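Local coordinates for choline kinase (Streptococcus pneumoniae, PDB 4R78), which probably phosphorylates choline, as a choline kinase with a protein kinase-like fold, and binds adenosine monophosphate in its nucleotide pocket, at residues D222-L232 with K259-I270. Residues are numbered along the deposited sequence; the frame is centred on the assembly and turned at random.
Sequences DPMWDLAALFL and KIAIYKILQDTI
Trp225, its CG swung opposite the backbone N (chi1 172°), and Gln267, its CG beside the backbone N and opposite the carbonyl carbon (chi1 -78°), approach from opposite directions, which lays Gln267 CG 3.6 Å from the centroid of the six-membered Trp225 ring, a CH-pi contact over the face. The rim of the indole is packed as well: Ile270 CD1 meets Trp225 CH2 at 3.8 Å in the ring plane, and Tyr263 CD1 abuts Trp225 CE3 at 3.6 Å. Trp225 thus acts as a knob among Tyr263, Leu266, Gln267 and Ile270, and its NE1 is tied outside to Ile195 O. One turn on, Ala228 fills a hole between Ile260, Tyr263, Lys264 and Gln267; its small CB, 3.7 Å from Tyr263 CB, allows the axes of the segments 223-232 and 259-270 to come within 8.1 Å, crossing at -67°. Ile260 returns the knob, with CG1 3.7 Å from Met224 SD. At the N-terminus of helix 223-233, Asp222 divides its carboxylate: OD1 caps Met224 N through its anti lone pair, while OD2 takes Lys259 NZ at 2.7 Å on the syn side. Asp189 also forms a salt bridge with Lys259 NZ, and the shared ammonium probably offsets the two carboxylates. At the other end, Leu232 CD2 rests 3.6 Å from Lys264 O, beside Asp268, whose carboxylate is held by Arg292 and Arg295. This buried crossing joins helix 223-233 to the long helix 257-280 in the helical part of the kinase-like fold: helix 238-248 packs on Leu227 and Phe231, helix 288-303 on Leu232 and Asp268, and helix 149-159 on Leu266 and Ile270.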
ATOM      1  N   ASP A 222       0.394   9.760 -10.415  1.00 13.37           N
ATOM      2  CA  ASP A 222      -0.771   9.809 -11.279  1.00 13.45           C
ATOM      3  C   ASP A 222      -1.897   8.998 -10.630  1.00 13.32           C
ATOM      4  O   ASP A 222      -1.680   7.849 -10.250  1.00 13.37           O
ATOM      5  CB  ASP A 222      -0.428   9.249 -12.662  1.00 13.56           C
ATOM      6  CG  ASP A 222      -1.486   9.570 -13.690  1.00 14.36           C
ATOM      7  OD1 ASP A 222      -2.613   9.044 -13.568  1.00 15.17           O
ATOM      8  OD2 ASP A 222      -1.192  10.353 -14.618  1.00 14.02           O
ATOM      9  N   PRO A 223      -3.099   9.593 -10.483  1.00 13.03           N
ATOM     10  CA  PRO A 223      -4.198   8.849  -9.863  1.00 13.35           C
ATOM     11  C   PRO A 223      -4.540   7.511 -10.525  1.00 13.01           C
ATOM     12  O   PRO A 223      -5.089   6.627  -9.856  1.00 13.35           O
ATOM     13  CB  PRO A 223      -5.376   9.816  -9.976  1.00 13.30           C
ATOM     14  CG  PRO A 223      -4.739  11.141  -9.873  1.00 13.81           C
ATOM     15  CD  PRO A 223      -3.464  11.009 -10.680  1.00 13.13           C
ATOM     16  N   MET A 224      -4.210   7.347 -11.806  1.00 13.33           N
ATOM     17  CA  MET A 224      -4.471   6.075 -12.473  1.00 13.19           C
ATOM     18  C   MET A 224      -3.657   4.921 -11.878  1.00 13.04           C
ATOM     19  O   MET A 224      -4.023   3.760 -12.033  1.00 13.25           O
ATOM     20  CB  MET A 224      -4.292   6.175 -13.992  1.00 13.33           C
ATOM     21  CG  MET A 224      -5.336   7.044 -14.707  1.00 14.55           C
ATOM     22  SD  MET A 224      -7.058   6.621 -14.339  1.00 14.94           S
ATOM     23  CE  MET A 224      -7.456   7.857 -13.104  1.00 16.06           C
ATOM     24  N   TRP A 225      -2.574   5.245 -11.166  1.00 12.41           N
ATOM     25  CA  TRP A 225      -1.850   4.229 -10.397  1.00 12.45           C
ATOM     26  C   TRP A 225      -2.776   3.619  -9.344  1.00 12.48           C
ATOM     27  O   TRP A 225      -2.850   2.395  -9.197  1.00 12.37           O
ATOM     28  CB  TRP A 225      -0.610   4.831  -9.724  1.00 12.47           C
ATOM     29  CG  TRP A 225       0.070   3.882  -8.774  1.00 12.40           C
ATOM     30  CD1 TRP A 225      -0.334   3.569  -7.505  1.00 12.27           C
ATOM     31  CD2 TRP A 225       1.265   3.126  -9.013  1.00 12.05           C
ATOM     32  NE1 TRP A 225       0.529   2.663  -6.943  1.00 12.80           N
ATOM     33  CE2 TRP A 225       1.520   2.371  -7.843  1.00 12.14           C
ATOM     34  CE3 TRP A 225       2.137   3.003 -10.104  1.00 12.22           C
ATOM     35  CZ2 TRP A 225       2.618   1.514  -7.725  1.00 13.80           C
ATOM     36  CZ3 TRP A 225       3.236   2.147  -9.985  1.00 13.29           C
ATOM     37  CH2 TRP A 225       3.458   1.411  -8.804  1.00 13.00           C
ATOM     38  N   ASP A 226      -3.472   4.481  -8.603  1.00 12.70           N
ATOM     39  CA  ASP A 226      -4.385   4.019  -7.558  1.00 12.53           C
ATOM     40  C   ASP A 226      -5.534   3.190  -8.132  1.00 12.65           C
ATOM     41  O   ASP A 226      -5.917   2.166  -7.560  1.00 12.90           O
ATOM     42  CB  ASP A 226      -4.931   5.193  -6.743  1.00 12.88           C
ATOM     43  CG  ASP A 226      -4.007   5.615  -5.611  1.00 12.93           C
ATOM     44  OD1 ASP A 226      -2.938   4.990  -5.417  1.00 13.73           O
ATOM     45  OD2 ASP A 226      -4.370   6.580  -4.914  1.00 12.96           O
ATOM     46  N   LEU A 227      -6.080   3.629  -9.263  1.00 12.74           N
ATOM     47  CA  LEU A 227      -7.149   2.879  -9.907  1.00 12.88           C
ATOM     48  C   LEU A 227      -6.658   1.504 -10.370  1.00 12.79           C
ATOM     49  O   LEU A 227      -7.325   0.493 -10.132  1.00 12.52           O
ATOM     50  CB  LEU A 227      -7.772   3.678 -11.056  1.00 13.27           C
ATOM     51  CG  LEU A 227      -8.873   4.671 -10.663  1.00 14.54           C
ATOM     52  CD1 LEU A 227      -8.405   5.785  -9.725  1.00 16.84           C
ATOM     53  CD2 LEU A 227      -9.487   5.265 -11.894  1.00 18.72           C
ATOM     54  N   ALA A 228      -5.477   1.470 -10.986  1.00 12.35           N
ATOM     55  CA  ALA A 228      -4.856   0.209 -11.383  1.00 12.55           C
ATOM     56  C   ALA A 228      -4.693  -0.739 -10.199  1.00 12.50           C
ATOM     57  O   ALA A 228      -5.000  -1.923 -10.310  1.00 13.05           O
ATOM     58  CB  ALA A 228      -3.526   0.457 -12.070  1.00 12.28           C
ATOM     59  N   ALA A 229      -4.234  -0.209  -9.066  1.00 12.33           N
ATOM     60  CA  ALA A 229      -4.027  -1.028  -7.874  1.00 12.26           C
ATOM     61  C   ALA A 229      -5.332  -1.597  -7.332  1.00 12.53           C
ATOM     62  O   ALA A 229      -5.412  -2.793  -7.053  1.00 12.57           O
ATOM     63  CB  ALA A 229      -3.288  -0.241  -6.795  1.00 12.34           C
ATOM     64  N   LEU A 230      -6.343  -0.745  -7.181  1.00 12.71           N
ATOM     65  CA  LEU A 230      -7.656  -1.206  -6.728  1.00 12.84           C
ATOM     66  C   LEU A 230      -8.159  -2.347  -7.618  1.00 12.83           C
ATOM     67  O   LEU A 230      -8.546  -3.411  -7.126  1.00 12.93           O
ATOM     68  CB  LEU A 230      -8.664  -0.054  -6.728  1.00 13.39           C
ATOM     69  CG  LEU A 230     -10.056  -0.387  -6.188  1.00 14.16           C
ATOM     70  CD1 LEU A 230     -10.054  -0.480  -4.669  1.00 16.29           C
ATOM     71  CD2 LEU A 230     -11.056   0.649  -6.660  1.00 14.61           C
ATOM     72  N   PHE A 231      -8.107  -2.124  -8.927  1.00 13.21           N
ATOM     73  CA  PHE A 231      -8.617  -3.077  -9.907  1.00 13.06           C
ATOM     74  C   PHE A 231      -7.810  -4.374  -9.893  1.00 13.21           C
ATOM     75  O   PHE A 231      -8.380  -5.466  -9.851  1.00 13.68           O
ATOM     76  CB  PHE A 231      -8.584  -2.472 -11.317  1.00 12.86           C
ATOM     77  CG  PHE A 231      -9.523  -1.310 -11.526  1.00 13.51           C
ATOM     78  CD1 PHE A 231     -10.441  -0.928 -10.554  1.00 13.88           C
ATOM     79  CD2 PHE A 231      -9.502  -0.620 -12.735  1.00 13.49           C
ATOM     80  CE1 PHE A 231     -11.315   0.138 -10.772  1.00 14.48           C
ATOM     81  CE2 PHE A 231     -10.371   0.439 -12.968  1.00 14.30           C
ATOM     82  CZ  PHE A 231     -11.277   0.822 -11.989  1.00 13.66           C
ATOM     83  N   LEU A 232      -6.483  -4.251  -9.905  1.00 13.00           N
ATOM     84  CA  LEU A 232      -5.605  -5.417  -9.990  1.00 12.97           C
ATOM     85  C   LEU A 232      -5.621  -6.257  -8.717  1.00 13.25           C
ATOM     86  O   LEU A 232      -5.705  -7.488  -8.779  1.00 13.72           O
ATOM     87  CB  LEU A 232      -4.169  -4.996 -10.333  1.00 12.96           C
ATOM     88  CG  LEU A 232      -3.168  -6.091 -10.713  1.00 12.80           C
ATOM     89  CD1 LEU A 232      -3.636  -6.849 -11.947  1.00 12.60           C
ATOM     90  CD2 LEU A 232      -1.786  -5.498 -10.939  1.00 12.68           C
ATOM     91  N   LYS A 259      -3.412   4.375 -19.200  1.00 14.72           N
ATOM     92  CA  LYS A 259      -2.571   4.558 -18.015  1.00 14.41           C
ATOM     93  C   LYS A 259      -2.828   3.451 -16.996  1.00 14.18           C
ATOM     94  O   LYS A 259      -1.891   2.922 -16.412  1.00 14.27           O
ATOM     95  CB  LYS A 259      -2.788   5.931 -17.376  1.00 14.60           C
ATOM     96  CG  LYS A 259      -2.072   7.078 -18.061  1.00 15.33           C
ATOM     97  CD  LYS A 259      -2.379   8.370 -17.327  1.00 16.95           C
ATOM     98  CE  LYS A 259      -1.577   9.527 -17.863  1.00 17.87           C
ATOM     99  NZ  LYS A 259      -2.013  10.795 -17.202  1.00 16.71           N
ATOM    100  N   ILE A 260      -4.098   3.104 -16.792  1.00 13.87           N
ATOM    101  CA  ILE A 260      -4.444   2.005 -15.897  1.00 13.91           C
ATOM    102  C   ILE A 260      -3.735   0.717 -16.330  1.00 13.80           C
ATOM    103  O   ILE A 260      -3.128   0.034 -15.504  1.00 13.96           O
ATOM    104  CB  ILE A 260      -5.977   1.811 -15.795  1.00 13.74           C
ATOM    105  CG1 ILE A 260      -6.605   3.010 -15.078  1.00 14.29           C
ATOM    106  CG2 ILE A 260      -6.325   0.512 -15.053  1.00 13.87           C
ATOM    107  CD1 ILE A 260      -8.120   3.074 -15.184  1.00 14.99           C
ATOM    108  N   ALA A 261      -3.799   0.404 -17.622  1.00 13.75           N
ATOM    109  CA  ALA A 261      -3.171  -0.807 -18.148  1.00 13.40           C
ATOM    110  C   ALA A 261      -1.658  -0.803 -17.907  1.00 13.44           C
ATOM    111  O   ALA A 261      -1.079  -1.816 -17.506  1.00 13.62           O
ATOM    112  CB  ALA A 261      -3.485  -0.966 -19.634  1.00 13.29           C
ATOM    113  N   ILE A 262      -1.028   0.347 -18.142  1.00 13.38           N
ATOM    114  CA  ILE A 262       0.412   0.503 -17.938  1.00 13.22           C
ATOM    115  C   ILE A 262       0.798   0.354 -16.464  1.00 12.97           C
ATOM    116  O   ILE A 262       1.755  -0.354 -16.139  1.00 13.11           O
ATOM    117  CB  ILE A 262       0.928   1.842 -18.529  1.00 13.39           C
ATOM    118  CG1 ILE A 262       0.836   1.798 -20.060  1.00 14.71           C
ATOM    119  CG2 ILE A 262       2.361   2.121 -18.076  1.00 13.48           C
ATOM    120  CD1 ILE A 262       1.007   3.141 -20.763  1.00 15.67           C
ATOM    121  N   TYR A 263       0.047   1.000 -15.577  1.00 12.80           N
ATOM    122  CA  TYR A 263       0.355   0.938 -14.151  1.00 12.67           C
ATOM    123  C   TYR A 263       0.156  -0.448 -13.544  1.00 12.67           C
ATOM    124  O   TYR A 263       0.876  -0.812 -12.621  1.00 13.16           O
ATOM    125  CB  TYR A 263      -0.380   2.028 -13.359  1.00 12.51           C
ATOM    126  CG  TYR A 263       0.159   3.417 -13.636  1.00 12.75           C
ATOM    127  CD1 TYR A 263       1.530   3.674 -13.567  1.00 13.14           C
ATOM    128  CD2 TYR A 263      -0.694   4.471 -13.956  1.00 13.39           C
ATOM    129  CE1 TYR A 263       2.040   4.941 -13.825  1.00 14.11           C
ATOM    130  CE2 TYR A 263      -0.192   5.750 -14.215  1.00 13.89           C
ATOM    131  CZ  TYR A 263       1.174   5.972 -14.143  1.00 14.41           C
ATOM    132  OH  TYR A 263       1.685   7.225 -14.393  1.00 15.25           O
ATOM    133  N   LYS A 264      -0.776  -1.230 -14.091  1.00 12.66           N
ATOM    134  CA  LYS A 264      -0.929  -2.633 -13.682  1.00 12.48           C
ATOM    135  C   LYS A 264       0.375  -3.402 -13.921  1.00 12.53           C
ATOM    136  O   LYS A 264       0.819  -4.155 -13.061  1.00 12.22           O
ATOM    137  CB  LYS A 264      -2.087  -3.309 -14.429  1.00 12.48           C
ATOM    138  CG  LYS A 264      -3.484  -2.913 -13.955  1.00 13.10           C
ATOM    139  CD  LYS A 264      -4.530  -3.671 -14.756  1.00 12.90           C
ATOM    140  CE  LYS A 264      -5.942  -3.373 -14.285  1.00 12.79           C
ATOM    141  NZ  LYS A 264      -6.941  -3.935 -15.244  1.00 15.45           N
ATOM    142  N   ILE A 265       0.990  -3.197 -15.087  1.00 12.55           N
ATOM    143  CA  ILE A 265       2.254  -3.859 -15.418  1.00 12.63           C
ATOM    144  C   ILE A 265       3.377  -3.409 -14.484  1.00 12.63           C
ATOM    145  O   ILE A 265       4.163  -4.231 -14.002  1.00 12.73           O
ATOM    146  CB  ILE A 265       2.657  -3.617 -16.897  1.00 12.74           C
ATOM    147  CG1 ILE A 265       1.643  -4.271 -17.842  1.00 12.83           C
ATOM    148  CG2 ILE A 265       4.062  -4.162 -17.181  1.00 12.86           C
ATOM    149  CD1 ILE A 265       1.683  -3.721 -19.257  1.00 13.80           C
ATOM    150  N   LEU A 266       3.434  -2.107 -14.216  1.00 12.50           N
ATOM    151  CA  LEU A 266       4.468  -1.566 -13.344  1.00 12.47           C
ATOM    152  C   LEU A 266       4.316  -2.088 -11.921  1.00 12.46           C
ATOM    153  O   LEU A 266       5.306  -2.392 -11.266  1.00 12.66           O
ATOM    154  CB  LEU A 266       4.461  -0.035 -13.365  1.00 12.65           C
ATOM    155  CG  LEU A 266       4.867   0.649 -14.674  1.00 14.01           C
ATOM    156  CD1 LEU A 266       4.856   2.148 -14.508  1.00 15.52           C
ATOM    157  CD2 LEU A 266       6.237   0.193 -15.122  1.00 17.28           C
ATOM    158  N   GLN A 267       3.074  -2.212 -11.462  1.00 12.31           N
ATOM    159  CA  GLN A 267       2.792  -2.738 -10.129  1.00 12.21           C
ATOM    160  C   GLN A 267       3.195  -4.202  -9.983  1.00 12.30           C
ATOM    161  O   GLN A 267       3.851  -4.570  -9.014  1.00 12.77           O
ATOM    162  CB  GLN A 267       1.318  -2.533  -9.768  1.00 11.91           C
ATOM    163  CG  GLN A 267       1.037  -1.103  -9.348  1.00 13.05           C
ATOM    164  CD  GLN A 267      -0.410  -0.677  -9.479  1.00 13.11           C
ATOM    165  OE1 GLN A 267      -0.701   0.516  -9.643  1.00 14.05           O
ATOM    166  NE2 GLN A 267      -1.322  -1.627  -9.399  1.00 12.31           N
ATOM    167  N   ASP A 268       2.820  -5.035 -10.950  1.00 12.22           N
ATOM    168  CA  ASP A 268       3.214  -6.436 -10.903  1.00 12.15           C
ATOM    169  C   ASP A 268       4.736  -6.595 -10.896  1.00 12.27           C
ATOM    170  O   ASP A 268       5.265  -7.443 -10.171  1.00 13.09           O
ATOM    171  CB  ASP A 268       2.577  -7.225 -12.044  1.00 12.17           C
ATOM    172  CG  ASP A 268       1.176  -7.696 -11.710  1.00 13.24           C
ATOM    173  OD1 ASP A 268       0.844  -7.833 -10.512  1.00 13.02           O
ATOM    174  OD2 ASP A 268       0.400  -7.950 -12.651  1.00 13.27           O
ATOM    175  N   THR A 269       5.428  -5.752 -11.661  1.00 12.57           N
ATOM    176  CA  THR A 269       6.888  -5.768 -11.698  1.00 12.17           C
ATOM    177  C   THR A 269       7.462  -5.373 -10.339  1.00 12.21           C
ATOM    178  O   THR A 269       8.248  -6.120  -9.745  1.00 12.20           O
ATOM    179  CB  THR A 269       7.440  -4.843 -12.804  1.00 11.94           C
ATOM    180  OG1 THR A 269       6.886  -5.235 -14.068  1.00 12.67           O
ATOM    181  CG2 THR A 269       8.950  -4.949 -12.876  1.00 12.86           C
ATOM    182  N   ILE A 270       7.040  -4.216  -9.843  1.00 12.33           N
ATOM    183  CA  ILE A 270       7.534  -3.693  -8.573  1.00 12.33           C
ATOM    184  C   ILE A 270       7.262  -4.636  -7.401  1.00 12.50           C
ATOM    185  O   ILE A 270       8.176  -4.956  -6.635  1.00 12.47           O
ATOM    186  CB  ILE A 270       6.999  -2.263  -8.308  1.00 12.25           C
ATOM    187  CG1 ILE A 270       7.686  -1.283  -9.264  1.00 12.31           C
ATOM    188  CG2 ILE A 270       7.213  -1.846  -6.843  1.00 12.92           C
ATOM    189  CD1 ILE A 270       6.979   0.038  -9.438  1.00 12.99           C
TER